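Local coordinates for protein acetate kinase (Entamoeba histolytica, PDB 4H0O) that is a pyrophosphate-dependent acetate kinase that interconverts acetate and acetyl phosphate, a dimeric member of the acetate and sugar kinase, Hsc70 and actin superfamily, at residues V265-I268 and L269-S273; S283-R286 and D287-E291; I310-L313 and A314-I317. All coordinates share one frame; numbering follows the deposited sequence.

Contact 1: V265-I268 and L269-S273; sequences VVDI and LNKKS
Asp267 and Lys272 form a salt bridge across the last turn of helix 262-271, with Lys272 NZ 2.7 Å from Asp267 OD2 on the syn lone pair of that oxygen. The carboxylate swings out along the helix because its CG stands anti to the backbone N (chi1 -179°), and the lysine chain, bent at chi2, slants across it. An acid one turn before a helix end and a base just beyond it suit a surface position, where each would offset the other's charge.

Along the backbone the carbonyls are taken up one after another. Leu269 N donates to Val265 O at 3.0 Å, and Lys271 N reaches Asp267 O at 2.8 Å. Val266 O receives a weak bond from Asn270 N and a firmer one from Asn270 ND2 at 3.2 Å, the oxygen lying practically in the plane of the amide; the side-chain amide thus strengthens a loosely held carbonyl. Ile268 O also has two donors, Lys272 N at 3.0 Å and the hydroxyl Ser273 OG at 2.7 Å, which approach from opposite faces of its plane. A serine is short enough to fold back there, and it satisfies a carbonyl as the backbone leaves helical geometry at Lys272.

The branched apolar residues turn inward: Val265 CG1 lies beside Leu269 CD1 at 3.9 Å, Val265 and Ile268 pack on helix 251-260, and both also meet the second subunit. Asn270 O accepts from Thr243 OG1, and the Asn270 side chain is about 4 Å from that of Arg244, a predicted transition-state stabiliser. The arrangement is that of a helix C-terminus sealed by side-chain donors, here beside the probable active site.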
loop_
_atom_site.group_PDB
_atom_site.type_symbol
_atom_site.label_atom_id
_atom_site.label_comp_id
_atom_site.label_asym_id
_atom_site.label_seq_id
_atom_site.Cartn_x
_atom_site.Cartn_y
_atom_site.Cartn_z
ATOM N N VAL B 265 -6.250 -11.474 -16.200
ATOM C CA VAL B 265 -5.579 -10.847 -15.065
ATOM C C VAL B 265 -6.589 -10.291 -14.067
ATOM O O VAL B 265 -6.440 -10.468 -12.852
ATOM C CB VAL B 265 -4.621 -9.732 -15.520
ATOM C CG1 VAL B 265 -4.201 -8.864 -14.343
ATOM C CG2 VAL B 265 -3.405 -10.335 -16.176
ATOM N N VAL B 266 -7.621 -9.628 -14.584
ATOM C CA VAL B 266 -8.675 -9.085 -13.734
ATOM C C VAL B 266 -9.341 -10.193 -12.924
ATOM O O VAL B 266 -9.571 -10.037 -11.726
ATOM C CB VAL B 266 -9.742 -8.330 -14.543
ATOM C CG1 VAL B 266 -10.857 -7.863 -13.629
ATOM C CG2 VAL B 266 -9.122 -7.144 -15.268
ATOM N N ASP B 267 -9.626 -11.315 -13.576
ATOM C CA ASP B 267 -10.243 -12.453 -12.904
ATOM C C ASP B 267 -9.333 -13.037 -11.825
ATOM O O ASP B 267 -9.790 -13.378 -10.733
ATOM C CB ASP B 267 -10.615 -13.537 -13.919
ATOM C CG ASP B 267 -11.277 -14.737 -13.273
ATOM O OD1 ASP B 267 -12.440 -14.612 -12.835
ATOM O OD2 ASP B 267 -10.636 -15.807 -13.204
ATOM N N ILE B 268 -8.045 -13.151 -12.136
ATOM C CA ILE B 268 -7.071 -13.715 -11.201
ATOM C C ILE B 268 -6.955 -12.878 -9.921
ATOM O O ILE B 268 -7.012 -13.415 -8.809
ATOM C CB ILE B 268 -5.679 -13.860 -11.853
ATOM C CG1 ILE B 268 -5.697 -14.944 -12.935
ATOM C CG2 ILE B 268 -4.635 -14.199 -10.811
ATOM C CD1 ILE B 268 -4.474 -14.927 -13.857
ATOM N N LEU B 269 -6.804 -11.564 -10.084
ATOM C CA LEU B 269 -6.606 -10.658 -8.953
ATOM C C LEU B 269 -7.873 -10.439 -8.121
ATOM O O LEU B 269 -7.794 -10.071 -6.947
ATOM C CB LEU B 269 -6.048 -9.312 -9.439
ATOM C CG LEU B 269 -4.707 -9.365 -10.175
ATOM C CD1 LEU B 269 -4.214 -7.971 -10.542
ATOM C CD2 LEU B 269 -3.665 -10.092 -9.338
ATOM N N ASN B 270 -9.037 -10.662 -8.727
ATOM C CA ASN B 270 -10.317 -10.455 -8.047
ATOM C C ASN B 270 -10.914 -11.729 -7.447
ATOM O O ASN B 270 -11.593 -11.681 -6.423
ATOM C CB ASN B 270 -11.338 -9.829 -9.007
ATOM C CG ASN B 270 -11.338 -8.312 -8.961
ATOM O OD1 ASN B 270 -11.898 -7.708 -8.044
ATOM N ND2 ASN B 270 -10.725 -7.688 -9.964
ATOM N N LYS B 271 -10.657 -12.865 -8.090
ATOM C CA LYS B 271 -11.363 -14.101 -7.762
ATOM C C LYS B 271 -10.442 -15.263 -7.392
ATOM O O LYS B 271 -10.887 -16.239 -6.792
ATOM C CB LYS B 271 -12.275 -14.507 -8.930
ATOM C CG LYS B 271 -13.353 -13.487 -9.291
ATOM C CD LYS B 271 -14.449 -13.431 -8.230
ATOM C CE LYS B 271 -15.523 -12.397 -8.573
ATOM N NZ LYS B 271 -16.271 -12.719 -9.822
ATOM N N LYS B 272 -9.166 -15.153 -7.753
ATOM C CA LYS B 272 -8.214 -16.231 -7.512
ATOM C C LYS B 272 -6.960 -15.771 -6.771
ATOM O O LYS B 272 -5.884 -16.345 -6.946
ATOM C CB LYS B 272 -7.822 -16.902 -8.832
ATOM C CG LYS B 272 -8.853 -17.889 -9.355
ATOM C CD LYS B 272 -9.820 -17.221 -10.319
ATOM C CE LYS B 272 -10.773 -18.231 -10.934
ATOM N NZ LYS B 272 -11.939 -17.571 -11.584
ATOM N N SER B 273 -7.098 -14.743 -5.940
ATOM C CA SER B 273 -5.975 -14.265 -5.134
ATOM C C SER B 273 -6.288 -14.243 -3.636
ATOM O O SER B 273 -7.106 -15.030 -3.152
ATOM C CB SER B 273 -5.531 -12.880 -5.605
ATOM O OG SER B 273 -5.163 -12.912 -6.971
#

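Contact 2: S283-R286 and D287-E291; sequences SDMR and DILHE
A capped helix N-terminus makes up this local contact: Asp284 is the N-cap of helix 285-293, which packs against helices 274-279, 299-324 and 334-339. Asp284, Met285 and Arg286 are predicted to bind ATP. The carbonyl of Asp284 starts the helical pattern, accepting from Ile288 N at 3.3 Å and weakly from Asp287 N. The next two residues continue it, Leu289 N bonding to Met285 O at 2.9 Å and His290 N to Arg286 O at 3.0 Å.

Met285, long and flexible, fills the buried side, its SD 4.4 Å from Ile288 CB and its CG 4.3 Å from Leu289 CD1; Phe306 and Tyr309 of helix 299-324 also touch it. Asp287 turns its carboxylate back toward the helix start, where OD2 lies near Asp284 CB and bonds to Ser282 OG. An acid suits this first turn, whose amide dipoles would favour negative charge.

Aspartate also suits the cap because it can hold the backbone and a neighbouring base together. Arg286 forms a two-pronged, side-on salt bridge with Asp284, the guanidinium edge facing the carboxylate: NH2 lies 2.7 Å from OD2, while OD1 accepts hydrogen bonds from both Arg286 NE and the capping amide Arg286 N, each at 3.0 Å, on its syn and anti sides respectively.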
loop_
_atom_site.group_PDB
_atom_site.type_symbol
_atom_site.label_atom_id
_atom_site.label_comp_id
_atom_site.label_asym_id
_atom_site.label_seq_id
_atom_site.Cartn_x
_atom_site.Cartn_y
_atom_site.Cartn_z
ATOM N N SER B 283 -11.062 -19.902 0.710
ATOM C CA SER B 283 -11.157 -18.450 0.794
ATOM C C SER B 283 -11.570 -18.041 2.204
ATOM O O SER B 283 -11.554 -16.859 2.547
ATOM C CB SER B 283 -12.173 -17.915 -0.218
ATOM O OG SER B 283 -13.491 -18.325 0.109
ATOM N N ASP B 284 -11.940 -19.030 3.016
ATOM C CA ASP B 284 -12.405 -18.784 4.378
ATOM C C ASP B 284 -11.256 -18.928 5.380
ATOM O O ASP B 284 -10.581 -19.960 5.423
ATOM C CB ASP B 284 -13.547 -19.751 4.720
ATOM C CG ASP B 284 -14.371 -19.294 5.912
ATOM O OD1 ASP B 284 -13.784 -18.915 6.949
ATOM O OD2 ASP B 284 -15.617 -19.315 5.811
ATOM N N MET B 285 -11.040 -17.887 6.183
ATOM C CA MET B 285 -9.939 -17.857 7.147
ATOM C C MET B 285 -10.014 -18.994 8.170
ATOM O O MET B 285 -8.984 -19.512 8.610
ATOM C CB MET B 285 -9.896 -16.502 7.869
ATOM C CG MET B 285 -8.813 -16.393 8.943
ATOM S SD MET B 285 -7.130 -16.613 8.313
ATOM C CE MET B 285 -6.724 -14.927 7.861
ATOM N N ARG B 286 -11.233 -19.382 8.536
ATOM C CA ARG B 286 -11.440 -20.408 9.555
ATOM C C ARG B 286 -10.986 -21.795 9.092
ATOM O O ARG B 286 -10.452 -22.573 9.884
ATOM C CB ARG B 286 -12.904 -20.427 10.005
ATOM C CG ARG B 286 -13.343 -19.142 10.707
ATOM C CD ARG B 286 -14.858 -19.032 10.788
ATOM N NE ARG B 286 -15.468 -18.991 9.461
ATOM C CZ ARG B 286 -16.777 -18.958 9.233
ATOM N NH1 ARG B 286 -17.634 -18.958 10.246
ATOM N NH2 ARG B 286 -17.232 -18.925 7.987
ATOM N N ASP B 287 -11.194 -22.095 7.813
ATOM C CA ASP B 287 -10.692 -23.334 7.222
ATOM C C ASP B 287 -9.166 -23.319 7.168
ATOM O O ASP B 287 -8.517 -24.351 7.358
ATOM C CB ASP B 287 -11.255 -23.533 5.809
ATOM C CG ASP B 287 -12.762 -23.723 5.794
ATOM O OD1 ASP B 287 -13.319 -24.200 6.806
ATOM O OD2 ASP B 287 -13.387 -23.398 4.762
ATOM N N ILE B 288 -8.605 -22.141 6.903
ATOM C CA ILE B 288 -7.157 -21.950 6.853
ATOM C C ILE B 288 -6.516 -22.218 8.215
ATOM O O ILE B 288 -5.538 -22.960 8.312
ATOM C CB ILE B 288 -6.800 -20.525 6.369
ATOM C CG1 ILE B 288 -7.139 -20.377 4.884
ATOM C CG2 ILE B 288 -5.331 -20.223 6.600
ATOM C CD1 ILE B 288 -6.991 -18.968 4.346
ATOM N N LEU B 289 -7.075 -21.607 9.258
ATOM C CA LEU B 289 -6.625 -21.831 10.627
ATOM C C LEU B 289 -6.761 -23.302 11.009
ATOM O O LEU B 289 -5.883 -23.873 11.654
ATOM C CB LEU B 289 -7.443 -20.976 11.596
ATOM C CG LEU B 289 -7.216 -19.466 11.570
ATOM C CD1 LEU B 289 -8.221 -18.761 12.463
ATOM C CD2 LEU B 289 -5.803 -19.148 12.020
ATOM N N HIS B 290 -7.875 -23.902 10.599
ATOM C CA HIS B 290 -8.152 -25.305 10.878
ATOM C C HIS B 290 -7.089 -26.221 10.271
ATOM O O HIS B 290 -6.604 -27.141 10.930
ATOM C CB HIS B 290 -9.539 -25.672 10.352
ATOM C CG HIS B 290 -9.986 -27.045 10.731
ATOM N ND1 HIS B 290 -9.930 -28.114 9.865
ATOM C CD2 HIS B 290 -10.504 -27.529 11.889
ATOM C CE1 HIS B 290 -10.390 -29.195 10.467
ATOM N NE2 HIS B 290 -10.744 -28.865 11.697
ATOM N N GLU B 291 -6.725 -25.957 9.018
ATOM C CA GLU B 291 -5.710 -26.748 8.319
ATOM C C GLU B 291 -4.345 -26.642 8.998
ATOM O O GLU B 291 -3.619 -27.633 9.110
ATOM C CB GLU B 291 -5.610 -26.310 6.852
ATOM C CG GLU B 291 -4.601 -27.099 6.007
ATOM C CD GLU B 291 -5.163 -28.410 5.469
ATOM O OE1 GLU B 291 -6.227 -28.850 5.952
ATOM O OE2 GLU B 291 -4.536 -29.000 4.561
#

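Contact 3: I310-L313 and A314-I317; sequences IKQL and AKTI
Ile310 opens this part of helix 299-324 by accepting from Ala314 N through its O, at 2.8 Å. The small Ala314 CB lies 3.3 Å from Ile310 O, and its compactness suits a side of the helix that packs on Val322 of the second subunit.

Lys311 O takes Lys315 N at 3.0 Å. The two lysine side chains run alongside one another and bring their NZ atoms to 3.4 Å, an approach of like charges. Lys315 has weak, long ion pairs with Asp228 and Glu323 of the second subunit, which would ease the repulsion.

At Gln312 the carbonyl has two donors on opposite faces of its plane: Thr316 N at 2.9 Å and Thr316 OG1 at 2.6 Å. The hydroxyl can fold back to it because OG1 stands beside the backbone N, anti to the carbonyl carbon (chi1 -53°), a common way for threonine to satisfy its hydroxyl within a helix.

Leu313 O receives Ile317 N, and the Leu313 side chain slants over that of Ile317, CD1 to CD1 at 4.0 Å. Both side chains face strand 205-211 and helix 341-350, the packing of an amphipathic helix on the central sheet of a ribonuclease H-like domain.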
loop_
_atom_site.group_PDB
_atom_site.type_symbol
_atom_site.label_atom_id
_atom_site.label_comp_id
_atom_site.label_asym_id
_atom_site.label_seq_id
_atom_site.Cartn_x
_atom_site.Cartn_y
_atom_site.Cartn_z
ATOM N N ILE B 310 -1.965 -11.018 7.815
ATOM C CA ILE B 310 -1.718 -10.263 9.041
ATOM C C ILE B 310 -0.725 -9.124 8.793
ATOM O O ILE B 310 -0.904 -8.008 9.296
ATOM C CB ILE B 310 -1.192 -11.182 10.169
ATOM C CG1 ILE B 310 -2.297 -12.113 10.671
ATOM C CG2 ILE B 310 -0.634 -10.366 11.330
ATOM C CD1 ILE B 310 -3.500 -11.384 11.239
ATOM N N LYS B 311 0.310 -9.412 8.011
ATOM C CA LYS B 311 1.330 -8.423 7.687
ATOM C C LYS B 311 0.724 -7.195 7.014
ATOM O O LYS B 311 1.035 -6.061 7.380
ATOM C CB LYS B 311 2.406 -9.036 6.789
ATOM C CG LYS B 311 3.499 -8.064 6.376
ATOM C CD LYS B 311 3.853 -8.223 4.907
ATOM C CE LYS B 311 2.865 -7.485 4.018
ATOM N NZ LYS B 311 3.433 -7.202 2.671
ATOM N N GLN B 312 -0.139 -7.424 6.029
ATOM C CA GLN B 312 -0.768 -6.327 5.306
ATOM C C GLN B 312 -1.739 -5.543 6.182
ATOM O O GLN B 312 -1.817 -4.317 6.082
ATOM C CB GLN B 312 -1.480 -6.841 4.057
ATOM C CG GLN B 312 -1.888 -5.743 3.092
ATOM C CD GLN B 312 -0.701 -4.935 2.594
ATOM O OE1 GLN B 312 0.433 -5.416 2.578
ATOM N NE2 GLN B 312 -0.960 -3.698 2.185
ATOM N N LEU B 313 -2.470 -6.251 7.041
ATOM C CA LEU B 313 -3.406 -5.608 7.962
ATOM C C LEU B 313 -2.656 -4.744 8.971
ATOM O O LEU B 313 -3.059 -3.616 9.260
ATOM C CB LEU B 313 -4.271 -6.652 8.677
ATOM C CG LEU B 313 -5.282 -6.141 9.711
ATOM C CD1 LEU B 313 -6.152 -5.034 9.135
ATOM C CD2 LEU B 313 -6.163 -7.273 10.227
ATOM N N ALA B 314 -1.557 -5.274 9.496
ATOM C CA ALA B 314 -0.741 -4.541 10.455
ATOM C C ALA B 314 -0.138 -3.288 9.819
ATOM O O ALA B 314 -0.161 -2.204 10.406
ATOM C CB ALA B 314 0.347 -5.435 11.007
ATOM N N LYS B 315 0.409 -3.443 8.618
ATOM C CA LYS B 315 1.007 -2.324 7.894
ATOM C C LYS B 315 -0.024 -1.239 7.570
ATOM O O LYS B 315 0.271 -0.041 7.638
ATOM C CB LYS B 315 1.671 -2.822 6.608
ATOM C CG LYS B 315 2.251 -1.714 5.745
ATOM C CD LYS B 315 2.639 -2.221 4.359
ATOM C CE LYS B 315 3.667 -3.342 4.436
ATOM N NZ LYS B 315 4.020 -3.884 3.090
ATOM N N THR B 316 -1.235 -1.667 7.224
ATOM C CA THR B 316 -2.312 -0.738 6.893
ATOM C C THR B 316 -2.739 0.083 8.113
ATOM O O THR B 316 -2.980 1.290 8.007
ATOM C CB THR B 316 -3.531 -1.479 6.322
ATOM O OG1 THR B 316 -3.118 -2.300 5.220
ATOM C CG2 THR B 316 -4.584 -0.483 5.846
ATOM N N ILE B 317 -2.839 -0.577 9.264
ATOM C CA ILE B 317 -3.186 0.096 10.512
ATOM C C ILE B 317 -2.090 1.086 10.906
ATOM O O ILE B 317 -2.379 2.231 11.279
ATOM C CB ILE B 317 -3.424 -0.919 11.652
ATOM C CG1 ILE B 317 -4.678 -1.750 11.371
ATOM C CG2 ILE B 317 -3.549 -0.211 12.995
ATOM C CD1 ILE B 317 -4.832 -2.958 12.286
#

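In the fold
All three contacts are short stretches of helix or helix end in the same half of the chain. All are partly buried, but contacts 1 and 2 include exposed residues and contact 3 has none. Contact 1 closes a helix and contact 2 begins one, so both spend side chains on backbone ends; contact 3, well inside a long helix, keeps the regular amide bonds and adds one threonine hydroxyl on a carbonyl. Contacts 1 and 3 border the second subunit, whereas contact 2 touches no other chain. The helices of contacts 2 and 3 are consecutive and pack together, nearest atoms of the contacts being about 6 Å apart. Opposite charges pair in 265-273 and 283-291, but two lysines sit together in 310-317.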